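Local coordinates for 4-hydroxythreonine-4-phosphate dehydrogenase (Legionella pneumophila subsp. pneumophila, PDB 6XMY), which probably catalyses the NAD(P)-dependent oxidation of 4-(phosphooxy)-L-threonine, with a divalent metal ion, in the biosynthesis of pyridoxine 5'-phosphate, at residues Ser296-Thr301 with Pro313-Ala318; Ala20-Asp25 with Glu304-Asn309; Ile14-Pro19 with Val37-Asp42; Met153-Ser158 with Val274-Gly279. All blocks are in the same frame, centred on the assembly; numbering follows the deposited sequence. Where two conformers were deposited one is given.

In the fold
Contacts 1, 3 and 4 are buried, whereas contact 2 is only partly so, and there a carboxylate and a water join the segments. Contact 3 pairs two parallel strands, whereas contact 4 packs a helix on a strand through leucines without any polar bond between its segments. Contact 1 mixes polar and apolar chemistry. Contacts 1 and 2 share NAD and meet through Ile22, contacts 2 and 3 meet at Pro24, and Lys276 of contact 4 reaches Asp298 of contact 1. Contacts 3 and 4 lie about 24 Å apart between centres.

Contact 1: residues Ser296-Thr301 with Pro313-Ala318; sequences SVDHGT and PGSMLA. With NAD (nicotinamide-adenine-dinucleotide), chain B.
Ser315, in the first turn of helix 314-328, meets the backbone at Val297 and Asp298 with its hydroxyl. Ser315 OG, anti to its own backbone N (chi1 -180°), accepts the N-H of Asp298, with 3.0 Å from Asp298 N to Ser315 OG (152° at the hydrogen). The same OG is hydrogen-bonded to Ala283 O. Beside it, Val297 lays CG1 against the helix, 3.8 Å from Met316 CB.

The ring of His299 is layered between unlike partners. Val297 CB stands 3.6 Å above one face, toward the rim, while the adenine amino nitrogen N6A of NAD lies over the other. Ser315 CB approaches at the edge, near the ring plane and nearest CD2. The ring's rotation is fixed from both nitrogens: His299 ND1 donates to Gly300 O at 2.9 Å, in the ring plane, and NE2 of the same ring shares a water with Met316 N.

Next along this loop, Gly300 N donates to the phosphate oxygen O2A of NAD at 2.8 Å, and Thr301 N reaches O4D. The chemistry implies that the helix start acts as a second shell: by holding Asp298 N and, through water, His299, it probably helps set the loop that lines the dinucleotide pocket.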
# COMPACT_ATOMS: atom_id res chain seq x y z
N SER A 296 0.05 -1.70 3.26
CA SER A 296 -0.66 -2.65 2.41
C SER A 296 0.29 -3.76 1.99
O SER A 296 1.51 -3.57 1.91
CB SER A 296 -1.20 -1.94 1.18
OG SER A 296 -1.91 -2.83 0.34
N VAL A 297 -0.31 -4.92 1.68
CA VAL A 297 0.42 -5.93 0.94
C VAL A 297 0.84 -5.37 -0.41
O VAL A 297 0.27 -4.40 -0.92
CB VAL A 297 -0.43 -7.20 0.74
CG1 VAL A 297 -0.70 -7.87 2.08
CG2 VAL A 297 -1.72 -6.87 -0.01
N ASP A 298 1.85 -6.01 -1.01
CA ASP A 298 2.36 -5.63 -2.32
C ASP A 298 1.87 -6.57 -3.41
O ASP A 298 2.54 -6.75 -4.44
CB ASP A 298 3.88 -5.56 -2.33
CG ASP A 298 4.52 -6.93 -2.33
OD1 ASP A 298 3.88 -7.90 -1.88
OD2 ASP A 298 5.67 -7.04 -2.83
N HIS A 299 0.71 -7.19 -3.22
CA HIS A 299 0.21 -8.18 -4.15
C HIS A 299 -1.31 -8.07 -4.19
O HIS A 299 -1.93 -7.36 -3.40
CB HIS A 299 0.65 -9.59 -3.76
CG HIS A 299 0.18 -10.02 -2.41
ND1 HIS A 299 -1.14 -10.32 -2.14
CD2 HIS A 299 0.85 -10.20 -1.24
CE1 HIS A 299 -1.27 -10.67 -0.87
NE2 HIS A 299 -0.07 -10.60 -0.30
N GLY A 300 -1.90 -8.82 -5.11
CA GLY A 300 -3.32 -8.80 -5.35
C GLY A 300 -4.06 -9.93 -4.67
O GLY A 300 -3.56 -10.57 -3.74
N THR A 301 -5.27 -10.18 -5.18
CA THR A 301 -6.24 -11.05 -4.52
C THR A 301 -5.92 -12.52 -4.66
O THR A 301 -6.44 -13.32 -3.89
CB THR A 301 -7.64 -10.75 -5.05
OG1 THR A 301 -7.62 -10.69 -6.49
CG2 THR A 301 -8.14 -9.43 -4.51
N PRO A 313 2.38 -15.40 3.42
CA PRO A 313 1.94 -14.25 4.23
C PRO A 313 3.03 -13.22 4.50
O PRO A 313 2.82 -12.33 5.33
CB PRO A 313 1.52 -14.92 5.54
CG PRO A 313 2.54 -16.03 5.67
CD PRO A 313 2.71 -16.56 4.26
N GLY A 314 4.18 -13.31 3.82
CA GLY A 314 5.31 -12.46 4.16
C GLY A 314 5.03 -10.98 3.98
O GLY A 314 5.41 -10.16 4.82
N SER A 315 4.36 -10.61 2.88
CA SER A 315 4.05 -9.20 2.66
C SER A 315 3.07 -8.67 3.70
O SER A 315 3.27 -7.57 4.24
CB SER A 315 3.51 -8.97 1.25
OG SER A 315 3.23 -7.60 1.06
N MET A 316 2.02 -9.43 4.01
CA MET A 316 1.09 -9.00 5.05
C MET A 316 1.81 -8.81 6.38
O MET A 316 1.62 -7.79 7.07
CB MET A 316 -0.05 -10.01 5.19
CG MET A 316 -0.97 -9.70 6.38
SD MET A 316 -1.81 -8.10 6.31
CE MET A 316 -3.17 -8.50 5.22
N LEU A 317 2.67 -9.77 6.76
CA LEU A 317 3.37 -9.65 8.03
C LEU A 317 4.27 -8.43 8.04
O LEU A 317 4.33 -7.70 9.04
CB LEU A 317 4.17 -10.92 8.31
CG LEU A 317 3.36 -12.15 8.72
CD1 LEU A 317 4.21 -13.42 8.59
CD2 LEU A 317 2.85 -11.99 10.15
N ALA A 318 4.98 -8.18 6.94
CA ALA A 318 5.81 -6.99 6.82
C ALA A 318 4.97 -5.72 6.89
O ALA A 318 5.39 -4.72 7.50
CB ALA A 318 6.63 -7.04 5.53
PA NAD B . -1.92 -10.81 -7.92
O1A NAD B . -3.32 -11.25 -7.53
O2A NAD B . -0.75 -10.51 -7.02
O5B NAD B . -1.45 -12.21 -8.81
C5B NAD B . -0.14 -12.07 -9.33
C4B NAD B . 0.64 -13.38 -9.14
O4B NAD B . 1.16 -13.40 -7.79
C3B NAD B . -0.33 -14.58 -9.29
O3B NAD B . 0.43 -15.60 -9.92
C2B NAD B . -0.70 -14.90 -7.82
O2B NAD B . -1.00 -16.25 -7.60
C1B NAD B . 0.64 -14.56 -7.11
N9A NAD B . 0.47 -14.09 -5.73
C8A NAD B . -0.13 -12.91 -5.25
N7A NAD B . -0.08 -12.82 -3.94
C5A NAD B . 0.58 -13.97 -3.52
C6A NAD B . 0.94 -14.46 -2.25
N6A NAD B . 0.64 -13.73 -1.13
N1A NAD B . 1.59 -15.65 -2.13
C2A NAD B . 1.87 -16.33 -3.28
N3A NAD B . 1.59 -16.00 -4.56
C4A NAD B . 0.94 -14.79 -4.63
O3 NAD B . -2.18 -9.52 -8.87
PN NAD B . -2.86 -9.45 -10.30
O1N NAD B . -2.22 -8.39 -11.17
O2N NAD B . -3.33 -10.80 -10.72
O5D NAD B . -4.40 -8.62 -9.96
C5D NAD B . -5.32 -9.35 -9.22
C4D NAD B . -6.26 -8.35 -8.55
O4D NAD B . -5.57 -7.81 -7.39
C3D NAD B . -6.53 -7.13 -9.50
O3D NAD B . -7.85 -6.75 -9.26
C2D NAD B . -5.54 -6.07 -8.99
O2D NAD B . -5.96 -4.74 -9.16
C1D NAD B . -5.65 -6.39 -7.48
N1N NAD B . -4.48 -5.86 -6.70
C2N NAD B . -4.78 -5.26 -5.51
C3N NAD B . -3.77 -4.73 -4.71
C7N NAD B . -4.21 -4.12 -3.44
O7N NAD B . -5.40 -4.13 -3.10
N7N NAD B . -3.23 -3.56 -2.64
C4N NAD B . -2.43 -4.81 -5.13
C5N NAD B . -2.15 -5.44 -6.35
C6N NAD B . -3.19 -5.96 -7.15
O HOH W 1 1.12 -11.52 2.13

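Contact 2: residues Ala20-Asp25 with Glu304-Asn309; sequences AGIGPD and ELAGKN. With NAD (nicotinamide-adenine-dinucleotide), chain B.
Asp25 and Gly307 anchor a partly buried loop-to-helix contact, in which the start of helix 23-29 meets the loop between strand 294-297 and helix 314-328. Gly307 N donates to Asp25 OD2 at 2.8 Å, with an angle of 160° at the hydrogen. The bond uses the syn lone pair of OD2, while the other oxygen, OD1, forms a salt bridge with Arg49; the carboxylate is therefore held through both oxygens. OD2 also accepts from a water, 2.7 Å away, that in turn takes the N-H of Asn309.

The motif presented to Asp25 is a type II beta turn from Leu305 to Lys308, closed by Lys308 N to Leu305 O. Gly307 takes the third position of the turn, where positive phi (77°) favours glycine, and its N-H faces the carboxylate.

Ile22 and Leu305 add an apolar contact, with Ile22 CG2 3.8 Å from Leu305 CB. Separately, the Ala306 methyl CB meets the Ala20 carbonyl, 3.2 Å from Ala20 O. The other branch of Ile22 serves the cofactor: CD1 lies 3.6 Å from N6A of the NAD adenine, and Leu305 CD1 comes near N3A. Glu304 OE2 accepts from O2B, the 2'-hydroxyl of the NAD adenosine ribose, at 2.7 Å.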
# COMPACT_ATOMS: atom_id res chain seq x y z
N ALA A 20 -13.48 -13.04 -1.47
CA ALA A 20 -13.26 -14.26 -2.23
C ALA A 20 -11.79 -14.54 -2.48
O ALA A 20 -11.45 -15.63 -2.94
CB ALA A 20 -14.00 -14.19 -3.57
N GLY A 21 -10.92 -13.57 -2.20
CA GLY A 21 -9.49 -13.70 -2.40
C GLY A 21 -8.76 -14.11 -1.14
O GLY A 21 -9.35 -14.56 -0.16
N ILE A 22 -7.43 -13.92 -1.16
CA ILE A 22 -6.60 -14.39 -0.06
C ILE A 22 -6.55 -13.43 1.12
O ILE A 22 -5.92 -13.77 2.14
CB ILE A 22 -5.16 -14.74 -0.50
CG1 ILE A 22 -4.46 -13.54 -1.15
CG2 ILE A 22 -5.16 -15.99 -1.38
CD1 ILE A 22 -2.96 -13.75 -1.35
N GLY A 23 -7.17 -12.26 1.03
CA GLY A 23 -7.18 -11.31 2.12
C GLY A 23 -7.61 -11.93 3.45
O GLY A 23 -6.92 -11.81 4.46
N PRO A 24 -8.78 -12.59 3.47
CA PRO A 24 -9.18 -13.28 4.71
C PRO A 24 -8.15 -14.29 5.18
O PRO A 24 -7.82 -14.32 6.37
CB PRO A 24 -10.52 -13.93 4.32
CG PRO A 24 -11.08 -13.00 3.28
CD PRO A 24 -9.87 -12.57 2.47
N ASP A 25 -7.60 -15.09 4.25
CA ASP A 25 -6.58 -16.07 4.61
C ASP A 25 -5.40 -15.39 5.30
O ASP A 25 -4.87 -15.91 6.28
CB ASP A 25 -6.06 -16.80 3.36
CG ASP A 25 -7.16 -17.42 2.52
OD1 ASP A 25 -8.21 -16.78 2.31
OD2 ASP A 25 -6.96 -18.55 2.02
N GLU A 304 -7.27 -17.73 -7.18
CA GLU A 304 -7.08 -19.17 -7.31
C GLU A 304 -6.40 -19.79 -6.09
O GLU A 304 -6.44 -21.01 -5.94
CB GLU A 304 -6.27 -19.47 -8.57
CG GLU A 304 -4.80 -19.03 -8.51
CD GLU A 304 -4.60 -17.52 -8.52
OE1 GLU A 304 -5.53 -16.78 -8.93
OE2 GLU A 304 -3.51 -17.07 -8.11
N LEU A 305 -5.78 -18.98 -5.22
CA LEU A 305 -5.14 -19.50 -4.02
C LEU A 305 -6.04 -19.43 -2.80
O LEU A 305 -5.68 -20.00 -1.76
CB LEU A 305 -3.85 -18.74 -3.72
CG LEU A 305 -2.77 -18.73 -4.81
CD1 LEU A 305 -1.49 -18.08 -4.30
CD2 LEU A 305 -2.50 -20.13 -5.30
N ALA A 306 -7.18 -18.75 -2.88
CA ALA A 306 -8.01 -18.56 -1.71
C ALA A 306 -8.49 -19.90 -1.16
O ALA A 306 -8.99 -20.75 -1.90
CB ALA A 306 -9.20 -17.65 -2.05
N GLY A 307 -8.30 -20.09 0.15
CA GLY A 307 -8.69 -21.31 0.82
C GLY A 307 -7.78 -22.50 0.60
O GLY A 307 -8.14 -23.60 1.02
N LYS A 308 -6.61 -22.30 -0.01
CA LYS A 308 -5.78 -23.43 -0.43
C LYS A 308 -4.52 -23.62 0.39
O LYS A 308 -3.78 -24.58 0.15
CB LYS A 308 -5.36 -23.28 -1.91
CG LYS A 308 -6.51 -23.10 -2.87
CD LYS A 308 -7.34 -24.35 -2.98
CE LYS A 308 -8.36 -24.22 -4.10
NZ LYS A 308 -9.42 -25.26 -4.00
N ASN A 309 -4.22 -22.72 1.33
CA ASN A 309 -2.99 -22.79 2.13
C ASN A 309 -1.73 -22.74 1.27
O ASN A 309 -0.76 -23.46 1.53
CB ASN A 309 -2.97 -24.02 3.04
CG ASN A 309 -3.57 -23.73 4.39
OD1 ASN A 309 -3.40 -22.65 4.95
ND2 ASN A 309 -4.29 -24.71 4.93
PA NAD B . -1.92 -10.81 -7.92
O1A NAD B . -3.32 -11.25 -7.53
O2A NAD B . -0.75 -10.51 -7.02
O5B NAD B . -1.45 -12.21 -8.81
C5B NAD B . -0.14 -12.07 -9.33
C4B NAD B . 0.64 -13.38 -9.14
O4B NAD B . 1.16 -13.40 -7.79
C3B NAD B . -0.33 -14.58 -9.29
O3B NAD B . 0.43 -15.60 -9.92
C2B NAD B . -0.70 -14.90 -7.82
O2B NAD B . -1.00 -16.25 -7.60
C1B NAD B . 0.64 -14.56 -7.11
N9A NAD B . 0.47 -14.09 -5.73
C8A NAD B . -0.13 -12.91 -5.25
N7A NAD B . -0.08 -12.82 -3.94
C5A NAD B . 0.58 -13.97 -3.52
C6A NAD B . 0.94 -14.46 -2.25
N6A NAD B . 0.64 -13.73 -1.13
N1A NAD B . 1.59 -15.65 -2.13
C2A NAD B . 1.87 -16.33 -3.28
N3A NAD B . 1.59 -16.00 -4.56
C4A NAD B . 0.94 -14.79 -4.63
O3 NAD B . -2.18 -9.52 -8.87
PN NAD B . -2.86 -9.45 -10.30
O1N NAD B . -2.22 -8.39 -11.17
O2N NAD B . -3.33 -10.80 -10.72
O5D NAD B . -4.40 -8.62 -9.96
C5D NAD B . -5.32 -9.35 -9.22
C4D NAD B . -6.26 -8.35 -8.55
O4D NAD B . -5.57 -7.81 -7.39
C3D NAD B . -6.53 -7.13 -9.50
O3D NAD B . -7.85 -6.75 -9.26
C2D NAD B . -5.54 -6.07 -8.99
O2D NAD B . -5.96 -4.74 -9.16
C1D NAD B . -5.65 -6.39 -7.48
N1N NAD B . -4.48 -5.86 -6.70
C2N NAD B . -4.78 -5.26 -5.51
C3N NAD B . -3.77 -4.73 -4.71
C7N NAD B . -4.21 -4.12 -3.44
O7N NAD B . -5.40 -4.13 -3.10
N7N NAD B . -3.23 -3.56 -2.64
C4N NAD B . -2.43 -4.81 -5.13
C5N NAD B . -2.15 -5.44 -6.35
C6N NAD B . -3.19 -5.96 -7.15
O HOH W 2 -4.63 -19.86 2.02

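Contact 3: residues Ile14-Pro19 with Val37-Asp42; sequences ISSGEP and VVILGD
Leu40 O is gripped by two donors of one residue, Ser16, just beyond the end of strand 12-15. The hydroxyl OG of Ser16 donates to Leu40 O at 2.7 Å, tilted a little from the carbonyl plane, and Ser16 N donates to that oxygen at 3.1 Å from within the plane. The double grip is possible because OG sits between the backbone N and the carbonyl carbon (chi1 65°), which also brings it 3.5 Å from Gly41 CA. Gly41, being without a side chain, lets the hydroxyl come this close.

Behind that end the pairing is regular parallel sheet: Ile14 N bonds to Val38 O at 2.8 Å, and Leu40 N bonds to Ile14 O at 2.7 Å. Ile14 is thus bonded on both its N-H and its carbonyl to residues flanking Ile39.

On the face that carries Ile14 and Ile39, the two isoleucines cross at a slant, Ile39 CD1 lying 3.7 Å from Ile14 CG1. Val37 extends this patch, its CB 3.8 Å from Ile14 CG1.

The two strands are successive ones of a beta-alpha-beta crossover through helix 23-29, whose Cys27 covers Ile14, Ser16 and Ile39. Helix 314-328 adds Met316 and Val320 beside Ile14, while Ser15 points to the other face, against Leu102 of helix 96-111. Backbone bonds carry the pairing on to Val119 beyond Ser15 and to Thr76 beyond Ile39.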
# COMPACT_ATOMS: atom_id res chain seq x y z
N ILE A 14 -7.00 -3.97 10.43
CA ILE A 14 -6.67 -4.65 9.19
C ILE A 14 -7.94 -4.80 8.37
O ILE A 14 -8.87 -5.50 8.79
CB ILE A 14 -6.05 -6.04 9.44
CG1 ILE A 14 -5.07 -6.02 10.61
CG2 ILE A 14 -5.40 -6.59 8.15
CD1 ILE A 14 -3.90 -5.09 10.47
N SER A 15 -7.99 -4.16 7.20
CA SER A 15 -9.07 -4.46 6.27
C SER A 15 -8.80 -5.80 5.60
O SER A 15 -7.77 -5.97 4.94
CB SER A 15 -9.20 -3.38 5.20
OG SER A 15 -9.96 -3.89 4.12
N SER A 16 -9.72 -6.74 5.76
CA SER A 16 -9.54 -8.07 5.18
C SER A 16 -9.78 -8.12 3.67
O SER A 16 -9.55 -9.17 3.07
CB SER A 16 -10.38 -9.10 5.94
OG SER A 16 -11.77 -8.86 5.80
N GLY A 17 -10.22 -7.03 3.04
CA GLY A 17 -10.16 -6.92 1.59
C GLY A 17 -11.22 -7.74 0.86
O GLY A 17 -12.30 -8.02 1.38
N GLU A 18 -10.90 -8.09 -0.38
CA GLU A 18 -11.82 -8.84 -1.22
C GLU A 18 -12.11 -10.21 -0.59
O GLU A 18 -11.17 -10.99 -0.38
CB GLU A 18 -11.23 -9.00 -2.62
CG GLU A 18 -11.89 -10.06 -3.48
CD GLU A 18 -13.39 -9.90 -3.60
OE1 GLU A 18 -14.10 -10.91 -3.44
OE2 GLU A 18 -13.86 -8.77 -3.85
N PRO A 19 -13.36 -10.51 -0.24
CA PRO A 19 -13.60 -11.70 0.59
C PRO A 19 -13.35 -13.01 -0.13
O PRO A 19 -13.03 -14.01 0.53
CB PRO A 19 -15.07 -11.56 1.00
CG PRO A 19 -15.67 -10.66 -0.04
CD PRO A 19 -14.58 -9.71 -0.43
N VAL A 37 -3.57 -6.61 16.41
CA VAL A 37 -4.39 -6.38 15.24
C VAL A 37 -5.86 -6.64 15.55
O VAL A 37 -6.20 -7.47 16.40
CB VAL A 37 -3.93 -7.22 14.03
CG1 VAL A 37 -2.50 -6.89 13.67
CG2 VAL A 37 -4.10 -8.72 14.32
N VAL A 38 -6.72 -5.91 14.85
CA VAL A 38 -8.16 -6.13 14.85
C VAL A 38 -8.58 -6.20 13.39
O VAL A 38 -8.21 -5.33 12.60
CB VAL A 38 -8.90 -4.98 15.57
CG1 VAL A 38 -10.41 -5.10 15.36
CG2 VAL A 38 -8.54 -4.98 17.07
N ILE A 39 -9.31 -7.25 13.02
CA ILE A 39 -9.65 -7.52 11.62
C ILE A 39 -11.02 -6.95 11.31
O ILE A 39 -12.00 -7.29 11.97
CB ILE A 39 -9.65 -9.03 11.33
CG1 ILE A 39 -8.37 -9.70 11.86
CG2 ILE A 39 -9.87 -9.28 9.84
CD1 ILE A 39 -7.08 -9.07 11.36
N LEU A 40 -11.10 -6.12 10.27
CA LEU A 40 -12.37 -5.68 9.72
C LEU A 40 -12.81 -6.69 8.68
O LEU A 40 -12.13 -6.87 7.66
CB LEU A 40 -12.20 -4.35 9.01
CG LEU A 40 -12.17 -3.07 9.80
CD1 LEU A 40 -11.81 -1.97 8.82
CD2 LEU A 40 -13.54 -2.80 10.48
N GLY A 41 -13.95 -7.34 8.91
CA GLY A 41 -14.42 -8.32 7.95
C GLY A 41 -15.62 -9.05 8.50
O GLY A 41 -16.01 -8.89 9.66
N ASP A 42 -16.19 -9.88 7.63
CA ASP A 42 -17.36 -10.67 8.00
C ASP A 42 -16.91 -11.83 8.89
O ASP A 42 -16.04 -12.62 8.51
CB ASP A 42 -18.03 -11.14 6.71
CG ASP A 42 -19.25 -12.00 6.95
OD1 ASP A 42 -19.12 -13.02 7.64
OD2 ASP A 42 -20.32 -11.68 6.41

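Contact 4: residues Met153-Ser158 with Val274-Gly279; sequences MMLACS and VLKYAG
With CG anti to the backbone N (chi1 -176°), Leu275 of helix 268-279 projects toward Leu155 of strand 152-156, taken in one of its two conformers. Its second torsion, chi2 142°, falls well off a staggered value, and Leu275 CD1 rests 3.4 Å from Leu155 O and 3.6 Å from Leu155 CB. The other methyl, CD2, lies 3.7 Å from the same CB, so the branched end of Leu275 straddles the base of the Leu155 side chain, the two crossing obliquely.

Cys157, two residues on, points to the same side. Its SG, just past the strand end, lies 4.2 Å from Leu275 CG and approaches the helix near Gly279, 4.5 Å from CA. Gly279 has no side chain, and the backbones come nearer here than at the leucines: the CA atoms of Cys157 and Gly279 are 6.2 Å apart, against 7.6 Å for Leu155 and Leu275. The axes of strand segment 153-156 and helix segment 274-279 run 27° from parallel, a helix-on-sheet packing within the PdxA fold.

Lys276 crosses Leu155 at a slant with its aliphatic part, CE touching Leu155 CD2.

The interface is mainly apolar, without a hydrogen bond between its segments; Lys276 NZ finds its partner outside them, at Asp298 O. The Lys276 side chain comes within about 5 Å, between nearest atoms, of both zinc and NAD, consistent with its predicted substrate-binding role.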
# COMPACT_ATOMS: atom_id res chain seq x y z
N MET A 153 2.17 6.72 -3.52
CA MET A 153 2.33 5.29 -3.34
C MET A 153 3.82 4.96 -3.36
O MET A 153 4.52 5.26 -4.33
CB MET A 153 1.63 4.51 -4.45
CG MET A 153 1.97 3.03 -4.46
SD MET A 153 1.29 2.10 -5.85
CE MET A 153 -0.46 2.46 -5.66
N MET A 154 4.30 4.34 -2.29
CA MET A 154 5.69 3.94 -2.20
C MET A 154 5.75 2.48 -1.79
O MET A 154 5.18 2.11 -0.76
CB MET A 154 6.48 4.81 -1.21
CG MET A 154 7.96 4.46 -1.17
SD MET A 154 8.90 5.46 -0.01
CE MET A 154 8.42 4.73 1.56
N LEU A 155 6.40 1.66 -2.59
CA LEU A 155 6.70 0.30 -2.17
C LEU A 155 8.08 0.26 -1.53
O LEU A 155 9.01 0.95 -1.98
CB LEU A 155 6.58 -0.69 -3.33
CG LEU A 155 5.16 -1.26 -3.52
CD1 LEU A 155 4.17 -0.20 -4.00
CD2 LEU A 155 5.16 -2.46 -4.47
N ALA A 156 8.21 -0.52 -0.47
CA ALA A 156 9.42 -0.51 0.34
C ALA A 156 9.81 -1.92 0.73
O ALA A 156 8.96 -2.71 1.17
CB ALA A 156 9.20 0.33 1.61
N CYS A 157 11.08 -2.23 0.55
CA CYS A 157 11.68 -3.47 1.04
C CYS A 157 13.12 -3.14 1.43
O CYS A 157 13.58 -2.01 1.26
CB CYS A 157 11.60 -4.58 -0.01
SG CYS A 157 12.42 -4.16 -1.59
N SER A 158 13.84 -4.14 1.95
CA SER A 158 15.21 -3.88 2.36
C SER A 158 16.10 -3.47 1.19
O SER A 158 17.07 -2.73 1.38
CB SER A 158 15.80 -5.10 3.08
OG SER A 158 16.05 -6.14 2.16
N VAL A 274 10.76 -4.33 -11.02
CA VAL A 274 12.06 -4.58 -10.38
C VAL A 274 11.88 -4.76 -8.88
O VAL A 274 12.47 -5.66 -8.27
CB VAL A 274 13.06 -3.44 -10.69
CG1 VAL A 274 14.22 -3.48 -9.70
CG2 VAL A 274 13.59 -3.55 -12.11
N LEU A 275 11.08 -3.90 -8.24
CA LEU A 275 10.93 -3.99 -6.80
C LEU A 275 10.34 -5.33 -6.39
O LEU A 275 10.83 -5.98 -5.46
CB LEU A 275 10.10 -2.82 -6.26
CG LEU A 275 9.97 -2.78 -4.73
CD1 LEU A 275 10.02 -1.36 -4.20
CD2 LEU A 275 8.71 -3.51 -4.25
N LYS A 276 9.29 -5.78 -7.10
CA LYS A 276 8.68 -7.05 -6.74
C LYS A 276 9.58 -8.22 -7.09
O LYS A 276 9.58 -9.23 -6.38
CB LYS A 276 7.29 -7.17 -7.37
CG LYS A 276 6.30 -6.17 -6.79
CD LYS A 276 4.87 -6.44 -7.24
CE LYS A 276 3.94 -5.34 -6.79
NZ LYS A 276 2.52 -5.71 -7.07
N TYR A 277 10.36 -8.10 -8.16
CA TYR A 277 11.32 -9.16 -8.47
C TYR A 277 12.31 -9.32 -7.33
O TYR A 277 12.65 -10.44 -6.93
CB TYR A 277 12.04 -8.83 -9.77
CG TYR A 277 12.97 -9.92 -10.25
CD1 TYR A 277 12.47 -11.01 -10.95
CD2 TYR A 277 14.33 -9.86 -9.98
CE1 TYR A 277 13.32 -12.02 -11.39
CE2 TYR A 277 15.18 -10.85 -10.43
CZ TYR A 277 14.67 -11.94 -11.12
OH TYR A 277 15.51 -12.93 -11.56
N ALA A 278 12.77 -8.20 -6.76
CA ALA A 278 13.74 -8.24 -5.68
C ALA A 278 13.12 -8.65 -4.34
O ALA A 278 13.76 -9.34 -3.55
CB ALA A 278 14.42 -6.88 -5.53
N GLY A 279 11.88 -8.22 -4.06
CA GLY A 279 11.37 -8.36 -2.71
C GLY A 279 9.90 -8.66 -2.53
O GLY A 279 9.32 -8.27 -1.52